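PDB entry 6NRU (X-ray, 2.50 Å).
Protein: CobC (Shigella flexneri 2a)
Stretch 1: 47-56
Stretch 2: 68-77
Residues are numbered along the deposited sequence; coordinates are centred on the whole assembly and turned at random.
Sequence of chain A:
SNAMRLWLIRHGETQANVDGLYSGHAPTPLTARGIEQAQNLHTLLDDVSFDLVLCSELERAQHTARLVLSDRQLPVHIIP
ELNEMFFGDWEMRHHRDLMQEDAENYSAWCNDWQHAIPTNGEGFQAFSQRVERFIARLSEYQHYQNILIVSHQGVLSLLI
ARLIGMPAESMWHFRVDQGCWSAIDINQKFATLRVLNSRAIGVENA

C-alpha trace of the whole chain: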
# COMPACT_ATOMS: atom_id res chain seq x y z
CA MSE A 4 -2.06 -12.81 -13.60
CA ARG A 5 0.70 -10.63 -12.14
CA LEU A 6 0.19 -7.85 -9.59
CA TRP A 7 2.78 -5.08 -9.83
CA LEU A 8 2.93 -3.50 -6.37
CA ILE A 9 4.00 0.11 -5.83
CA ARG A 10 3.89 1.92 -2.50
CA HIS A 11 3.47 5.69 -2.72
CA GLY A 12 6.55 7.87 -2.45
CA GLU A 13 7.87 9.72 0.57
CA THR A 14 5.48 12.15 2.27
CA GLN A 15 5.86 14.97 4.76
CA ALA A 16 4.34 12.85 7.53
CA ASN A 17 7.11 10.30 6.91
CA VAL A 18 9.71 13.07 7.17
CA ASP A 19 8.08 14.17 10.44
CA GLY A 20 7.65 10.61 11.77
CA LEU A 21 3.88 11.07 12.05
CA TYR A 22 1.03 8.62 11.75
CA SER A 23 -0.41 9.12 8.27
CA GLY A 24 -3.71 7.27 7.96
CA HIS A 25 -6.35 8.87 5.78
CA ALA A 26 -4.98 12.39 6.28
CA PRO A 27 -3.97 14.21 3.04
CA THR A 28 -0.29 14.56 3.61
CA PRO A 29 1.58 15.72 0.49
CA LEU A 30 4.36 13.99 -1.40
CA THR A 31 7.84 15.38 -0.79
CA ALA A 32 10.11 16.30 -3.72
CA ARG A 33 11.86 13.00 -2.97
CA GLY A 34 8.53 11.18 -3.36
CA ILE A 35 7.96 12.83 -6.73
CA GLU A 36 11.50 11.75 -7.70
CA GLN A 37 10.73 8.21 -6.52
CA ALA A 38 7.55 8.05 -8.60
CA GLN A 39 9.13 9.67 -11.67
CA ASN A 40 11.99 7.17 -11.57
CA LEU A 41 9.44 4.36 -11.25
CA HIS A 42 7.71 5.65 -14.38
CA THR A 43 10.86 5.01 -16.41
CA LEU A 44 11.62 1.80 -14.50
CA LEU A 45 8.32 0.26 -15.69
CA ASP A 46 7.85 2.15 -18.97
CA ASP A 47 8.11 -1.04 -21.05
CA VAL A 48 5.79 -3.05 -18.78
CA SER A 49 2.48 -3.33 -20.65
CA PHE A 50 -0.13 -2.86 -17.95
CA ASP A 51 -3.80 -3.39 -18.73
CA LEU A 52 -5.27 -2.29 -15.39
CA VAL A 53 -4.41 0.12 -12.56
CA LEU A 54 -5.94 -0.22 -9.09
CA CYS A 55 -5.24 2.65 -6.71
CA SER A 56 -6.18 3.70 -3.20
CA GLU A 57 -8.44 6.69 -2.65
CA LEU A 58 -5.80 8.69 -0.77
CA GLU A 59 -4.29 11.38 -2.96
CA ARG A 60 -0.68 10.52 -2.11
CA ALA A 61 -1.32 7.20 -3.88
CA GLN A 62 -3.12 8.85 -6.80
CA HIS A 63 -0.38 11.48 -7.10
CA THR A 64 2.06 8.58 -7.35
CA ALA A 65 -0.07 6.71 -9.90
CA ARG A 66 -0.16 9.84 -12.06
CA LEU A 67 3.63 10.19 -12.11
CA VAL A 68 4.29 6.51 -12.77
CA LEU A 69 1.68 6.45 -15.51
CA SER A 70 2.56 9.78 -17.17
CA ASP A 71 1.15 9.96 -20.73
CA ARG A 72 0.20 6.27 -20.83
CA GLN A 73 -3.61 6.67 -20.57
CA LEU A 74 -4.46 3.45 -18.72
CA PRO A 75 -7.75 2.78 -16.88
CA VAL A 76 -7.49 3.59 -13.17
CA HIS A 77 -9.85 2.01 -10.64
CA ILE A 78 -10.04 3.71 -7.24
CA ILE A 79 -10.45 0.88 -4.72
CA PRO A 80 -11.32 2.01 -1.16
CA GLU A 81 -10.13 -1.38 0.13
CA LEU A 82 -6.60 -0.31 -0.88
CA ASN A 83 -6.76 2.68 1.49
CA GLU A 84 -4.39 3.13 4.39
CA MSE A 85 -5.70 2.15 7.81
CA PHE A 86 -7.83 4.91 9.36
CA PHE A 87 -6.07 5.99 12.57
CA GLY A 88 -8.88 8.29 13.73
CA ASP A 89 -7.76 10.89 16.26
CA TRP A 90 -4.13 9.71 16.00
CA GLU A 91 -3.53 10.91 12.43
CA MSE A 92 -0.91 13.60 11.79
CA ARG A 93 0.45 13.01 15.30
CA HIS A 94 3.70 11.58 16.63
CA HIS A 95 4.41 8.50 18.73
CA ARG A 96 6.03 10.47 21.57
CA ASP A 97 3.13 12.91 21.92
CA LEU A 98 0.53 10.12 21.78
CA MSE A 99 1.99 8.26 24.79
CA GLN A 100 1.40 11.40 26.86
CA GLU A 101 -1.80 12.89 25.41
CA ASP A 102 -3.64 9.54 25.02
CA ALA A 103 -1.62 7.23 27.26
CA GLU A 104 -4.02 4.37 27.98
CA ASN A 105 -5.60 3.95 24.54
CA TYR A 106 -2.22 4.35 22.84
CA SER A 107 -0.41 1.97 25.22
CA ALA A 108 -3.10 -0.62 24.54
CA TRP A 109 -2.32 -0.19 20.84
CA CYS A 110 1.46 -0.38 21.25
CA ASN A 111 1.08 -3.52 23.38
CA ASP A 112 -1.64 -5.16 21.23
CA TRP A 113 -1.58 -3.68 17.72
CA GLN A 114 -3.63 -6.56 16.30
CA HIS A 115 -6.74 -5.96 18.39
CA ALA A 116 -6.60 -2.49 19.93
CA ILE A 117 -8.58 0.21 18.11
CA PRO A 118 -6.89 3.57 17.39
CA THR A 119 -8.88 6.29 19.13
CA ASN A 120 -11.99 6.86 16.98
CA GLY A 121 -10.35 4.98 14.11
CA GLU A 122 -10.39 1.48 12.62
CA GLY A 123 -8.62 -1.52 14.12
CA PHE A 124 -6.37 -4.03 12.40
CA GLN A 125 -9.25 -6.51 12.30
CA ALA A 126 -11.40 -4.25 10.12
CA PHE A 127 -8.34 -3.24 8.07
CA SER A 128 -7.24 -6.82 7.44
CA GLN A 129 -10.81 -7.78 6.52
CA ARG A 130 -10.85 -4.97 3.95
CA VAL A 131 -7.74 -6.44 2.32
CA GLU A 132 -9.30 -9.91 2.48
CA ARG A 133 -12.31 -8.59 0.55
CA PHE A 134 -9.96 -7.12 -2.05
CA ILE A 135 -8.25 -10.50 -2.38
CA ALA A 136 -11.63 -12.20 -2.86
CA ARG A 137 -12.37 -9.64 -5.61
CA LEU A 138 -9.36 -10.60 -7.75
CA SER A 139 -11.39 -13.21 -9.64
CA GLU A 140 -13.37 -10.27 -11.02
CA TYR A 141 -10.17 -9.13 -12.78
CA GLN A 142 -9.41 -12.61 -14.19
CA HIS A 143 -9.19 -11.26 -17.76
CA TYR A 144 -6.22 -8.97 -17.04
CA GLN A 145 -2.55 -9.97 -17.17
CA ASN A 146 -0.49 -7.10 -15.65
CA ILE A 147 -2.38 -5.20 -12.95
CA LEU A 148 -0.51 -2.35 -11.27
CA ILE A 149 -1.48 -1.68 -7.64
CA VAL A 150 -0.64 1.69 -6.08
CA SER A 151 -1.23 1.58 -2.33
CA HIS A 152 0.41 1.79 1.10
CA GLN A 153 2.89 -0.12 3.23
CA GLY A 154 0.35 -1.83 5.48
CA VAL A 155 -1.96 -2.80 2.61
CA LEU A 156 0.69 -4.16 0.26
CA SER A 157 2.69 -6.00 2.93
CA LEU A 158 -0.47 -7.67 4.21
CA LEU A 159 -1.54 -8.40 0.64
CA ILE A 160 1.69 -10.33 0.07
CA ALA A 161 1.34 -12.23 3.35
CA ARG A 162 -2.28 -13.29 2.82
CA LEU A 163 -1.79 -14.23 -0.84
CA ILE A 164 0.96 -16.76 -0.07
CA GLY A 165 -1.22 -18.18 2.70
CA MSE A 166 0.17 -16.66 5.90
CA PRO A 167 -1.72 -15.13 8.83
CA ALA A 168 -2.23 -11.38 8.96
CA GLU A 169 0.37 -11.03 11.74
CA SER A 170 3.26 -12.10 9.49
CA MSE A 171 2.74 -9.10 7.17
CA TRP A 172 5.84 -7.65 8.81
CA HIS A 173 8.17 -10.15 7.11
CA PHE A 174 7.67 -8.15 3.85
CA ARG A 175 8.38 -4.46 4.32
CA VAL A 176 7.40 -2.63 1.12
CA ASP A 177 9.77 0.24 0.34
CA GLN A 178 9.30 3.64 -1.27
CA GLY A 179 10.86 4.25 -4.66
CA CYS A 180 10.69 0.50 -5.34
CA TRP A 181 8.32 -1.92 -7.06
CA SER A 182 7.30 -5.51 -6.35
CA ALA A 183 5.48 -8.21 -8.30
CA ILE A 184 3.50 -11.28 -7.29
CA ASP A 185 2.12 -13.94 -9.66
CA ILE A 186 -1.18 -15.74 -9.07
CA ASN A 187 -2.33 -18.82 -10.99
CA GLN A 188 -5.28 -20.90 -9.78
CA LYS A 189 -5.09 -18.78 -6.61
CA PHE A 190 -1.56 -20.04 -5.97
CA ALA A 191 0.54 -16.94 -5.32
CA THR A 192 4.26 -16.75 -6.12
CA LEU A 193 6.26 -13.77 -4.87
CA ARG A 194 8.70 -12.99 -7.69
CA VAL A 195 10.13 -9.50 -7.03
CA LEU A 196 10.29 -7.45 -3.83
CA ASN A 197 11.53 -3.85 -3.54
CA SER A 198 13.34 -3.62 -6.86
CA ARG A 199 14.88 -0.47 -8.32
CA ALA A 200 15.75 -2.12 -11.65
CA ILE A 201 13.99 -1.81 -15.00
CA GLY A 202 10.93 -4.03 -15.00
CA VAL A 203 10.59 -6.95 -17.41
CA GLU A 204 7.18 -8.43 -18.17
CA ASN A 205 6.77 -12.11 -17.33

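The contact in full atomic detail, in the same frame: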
# COMPACT_ATOMS: atom_id res chain seq x y z
N ASP A 47 8.32 0.02 -20.08
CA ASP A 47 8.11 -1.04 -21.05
C ASP A 47 7.29 -2.20 -20.51
O ASP A 47 7.19 -3.24 -21.16
CB ASP A 47 9.46 -1.56 -21.55
CG ASP A 47 10.17 -0.55 -22.44
OD1 ASP A 47 9.66 0.58 -22.57
OD2 ASP A 47 11.23 -0.90 -23.00
N VAL A 48 6.70 -2.05 -19.33
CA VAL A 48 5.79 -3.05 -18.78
C VAL A 48 4.38 -2.70 -19.25
O VAL A 48 3.85 -1.64 -18.90
CB VAL A 48 5.87 -3.11 -17.25
CG1 VAL A 48 4.85 -4.10 -16.72
CG2 VAL A 48 7.27 -3.50 -16.81
N SER A 49 3.78 -3.59 -20.03
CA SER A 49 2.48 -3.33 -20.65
C SER A 49 1.37 -3.67 -19.66
O SER A 49 0.85 -4.79 -19.63
CB SER A 49 2.33 -4.13 -21.94
OG SER A 49 2.89 -5.42 -21.80
N PHE A 50 1.01 -2.69 -18.84
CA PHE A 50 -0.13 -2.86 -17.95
C PHE A 50 -1.43 -2.80 -18.74
O PHE A 50 -1.52 -2.18 -19.80
CB PHE A 50 -0.14 -1.77 -16.87
CG PHE A 50 1.13 -1.69 -16.07
CD1 PHE A 50 1.36 -2.56 -15.02
CD2 PHE A 50 2.09 -0.73 -16.36
CE1 PHE A 50 2.53 -2.48 -14.29
CE2 PHE A 50 3.25 -0.65 -15.63
CZ PHE A 50 3.47 -1.52 -14.59
N ASP A 51 -2.45 -3.47 -18.20
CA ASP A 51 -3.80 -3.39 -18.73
C ASP A 51 -4.81 -2.97 -17.68
O ASP A 51 -6.01 -2.89 -17.99
CB ASP A 51 -4.22 -4.73 -19.35
CG ASP A 51 -3.80 -5.92 -18.52
OD1 ASP A 51 -3.92 -7.06 -19.00
OD2 ASP A 51 -3.35 -5.71 -17.37
N LEU A 52 -4.37 -2.70 -16.45
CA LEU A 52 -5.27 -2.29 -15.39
C LEU A 52 -4.45 -1.61 -14.29
O LEU A 52 -3.33 -2.03 -14.01
CB LEU A 52 -6.04 -3.48 -14.81
CG LEU A 52 -7.15 -3.15 -13.81
CD1 LEU A 52 -8.22 -2.27 -14.46
CD2 LEU A 52 -7.76 -4.42 -13.26
N VAL A 53 -5.02 -0.57 -13.69
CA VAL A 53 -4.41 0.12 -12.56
C VAL A 53 -5.44 0.21 -11.45
O VAL A 53 -6.54 0.74 -11.66
CB VAL A 53 -3.89 1.52 -12.93
CG1 VAL A 53 -3.34 2.21 -11.70
CG2 VAL A 53 -2.83 1.43 -14.02
N LEU A 54 -5.11 -0.32 -10.28
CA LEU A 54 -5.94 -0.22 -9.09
C LEU A 54 -5.20 0.63 -8.07
O LEU A 54 -4.03 0.37 -7.76
CB LEU A 54 -6.25 -1.60 -8.52
CG LEU A 54 -6.71 -2.66 -9.52
CD1 LEU A 54 -6.90 -4.00 -8.82
CD2 LEU A 54 -7.98 -2.23 -10.22
N CYS A 55 -5.88 1.65 -7.55
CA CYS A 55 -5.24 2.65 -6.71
C CYS A 55 -6.10 2.93 -5.48
O CYS A 55 -7.33 2.80 -5.52
CB CYS A 55 -5.01 3.95 -7.50
SG CYS A 55 -4.11 5.24 -6.63
N SER A 56 -5.44 3.30 -4.39
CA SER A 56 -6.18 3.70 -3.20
C SER A 56 -6.79 5.08 -3.40
O SER A 56 -6.40 5.84 -4.29
CB SER A 56 -5.26 3.69 -1.98
OG SER A 56 -4.79 4.99 -1.68
N VAL A 68 3.83 7.76 -12.19
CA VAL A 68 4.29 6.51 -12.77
C VAL A 68 3.68 6.32 -14.16
O VAL A 68 4.35 5.86 -15.09
CB VAL A 68 3.97 5.33 -11.84
CG1 VAL A 68 4.48 4.03 -12.43
CG2 VAL A 68 4.58 5.57 -10.46
N LEU A 69 2.39 6.56 -14.26
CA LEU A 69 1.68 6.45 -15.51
C LEU A 69 2.04 7.47 -16.57
O LEU A 69 2.12 7.12 -17.71
CB LEU A 69 0.19 6.43 -15.27
CG LEU A 69 -0.32 5.12 -14.71
CD1 LEU A 69 -1.74 4.88 -15.17
CD2 LEU A 69 0.58 3.98 -15.13
N SER A 70 2.21 8.73 -16.20
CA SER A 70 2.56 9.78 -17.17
C SER A 70 1.54 9.91 -18.32
O SER A 70 0.36 10.12 -18.09
CB SER A 70 4.02 9.69 -17.64
OG SER A 70 4.29 10.55 -18.71
N ASP A 71 2.00 9.80 -19.56
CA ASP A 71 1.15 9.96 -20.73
C ASP A 71 0.49 8.67 -21.19
O ASP A 71 -0.21 8.66 -22.19
CB ASP A 71 1.97 10.49 -21.90
CG ASP A 71 2.37 11.94 -21.75
OD1 ASP A 71 3.58 12.21 -21.77
OD2 ASP A 71 1.48 12.80 -21.64
N ARG A 72 0.67 7.60 -20.43
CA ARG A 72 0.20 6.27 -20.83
C ARG A 72 -1.28 6.02 -21.06
O ARG A 72 -1.61 5.09 -21.79
CB ARG A 72 0.80 5.20 -19.93
CG ARG A 72 2.29 5.03 -20.14
CD ARG A 72 2.84 3.90 -19.32
NE ARG A 72 2.25 2.64 -19.74
CZ ARG A 72 2.78 1.46 -19.51
NH1 ARG A 72 3.91 1.37 -18.85
NH2 ARG A 72 2.18 0.37 -19.93
N GLN A 73 -2.15 6.79 -20.42
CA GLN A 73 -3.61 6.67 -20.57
C GLN A 73 -4.25 5.32 -20.24
O GLN A 73 -5.06 4.84 -21.00
CB GLN A 73 -4.07 7.13 -21.96
CG GLN A 73 -4.24 8.62 -22.10
CD GLN A 73 -5.65 9.03 -21.82
OE1 GLN A 73 -6.35 8.40 -21.04
NE2 GLN A 73 -6.09 10.09 -22.47
N LEU A 74 -3.91 4.74 -19.10
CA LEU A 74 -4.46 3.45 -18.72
C LEU A 74 -5.66 3.63 -17.79
O LEU A 74 -5.77 4.65 -17.10
CB LEU A 74 -3.40 2.60 -18.01
CG LEU A 74 -2.36 1.94 -18.93
CD1 LEU A 74 -1.10 1.58 -18.16
CD2 LEU A 74 -2.95 0.71 -19.60
N PRO A 75 -6.58 2.67 -17.77
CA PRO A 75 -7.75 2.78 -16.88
C PRO A 75 -7.35 2.62 -15.42
O PRO A 75 -6.62 1.70 -15.06
CB PRO A 75 -8.66 1.63 -17.34
CG PRO A 75 -8.17 1.29 -18.72
CD PRO A 75 -6.70 1.51 -18.67
N VAL A 76 -7.86 3.52 -14.58
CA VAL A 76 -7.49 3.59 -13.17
C VAL A 76 -8.74 3.37 -12.33
O VAL A 76 -9.66 4.21 -12.34
CB VAL A 76 -6.83 4.93 -12.81
CG1 VAL A 76 -6.56 5.01 -11.31
CG2 VAL A 76 -5.56 5.13 -13.61
N HIS A 77 -8.79 2.26 -11.60
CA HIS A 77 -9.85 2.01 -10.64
C HIS A 77 -9.42 2.50 -9.27
O HIS A 77 -8.30 2.22 -8.83
CB HIS A 77 -10.19 0.52 -10.57
CG HIS A 77 -10.71 -0.06 -11.85
ND1 HIS A 77 -11.59 -1.12 -11.88
CD2 HIS A 77 -10.47 0.27 -13.14
CE1 HIS A 77 -11.88 -1.42 -13.13
NE2 HIS A 77 -11.21 -0.59 -13.92

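The shortest hydrogen bond here is backbone to backbone, from His-77 N to Val-53 O at 2.7 Å. Val-53 and Leu-54 run parallel to Val-76 and His-77, and His-77 sits between two partners, as a parallel register requires: its N donates to Val-53 O, and its O accepts from Cys-55 N at 2.8 Å. One step back the ladder loosens, with a weak hydrogen bond from Val-53 N to Pro-75 O at 3.1 Å. Proline has no amide hydrogen to give, but its carbonyl can still serve the strand. CA-H...O contacts fill in between these bonds, Val-76 CA to Val-53 O and Leu-54 CA to His-77 O, both at 3.4 Å.

Beyond the strands, a side chain takes over the polar work. The type II' turn from Leu-69 to Arg-72, closed by Arg-72 N bonding to Leu-69 O at 3.1 Å, ends in an arginine whose guanidinium forks around one carbonyl: Arg-72 NH2 and NH1 donate to Val-48 O at 2.8 and 3.0 Å. The same group lays a face over Phe-50, whose ring presents its edge in return, CD2 lying 3.7 Å from Arg-72 NH1. One flat cation thus meets both a carbonyl in its plane and an aromatic carbon over its face.

The apolar packing follows the strand alternation. On one side of the sheet, Val-53 CG2 reaches Leu-69 CD1 at 3.8 Å and Leu-74 CB at 4.2 Å, while Val-53 CB meets Val-76 CG2 at 4.0 Å. Leu-74 also packs its CD1 against Phe-50 CB at 3.7 Å, carrying the hydrophobic contact into the loop. On the other side, Leu-54 CD2 approaches His-77 CB at 3.5 Å, and Leu-52, though its CA-to-CB bond points away, brings CD1 over the imidazole face, 3.8 Å from the His-77 ring centroid, a CH-pi contact.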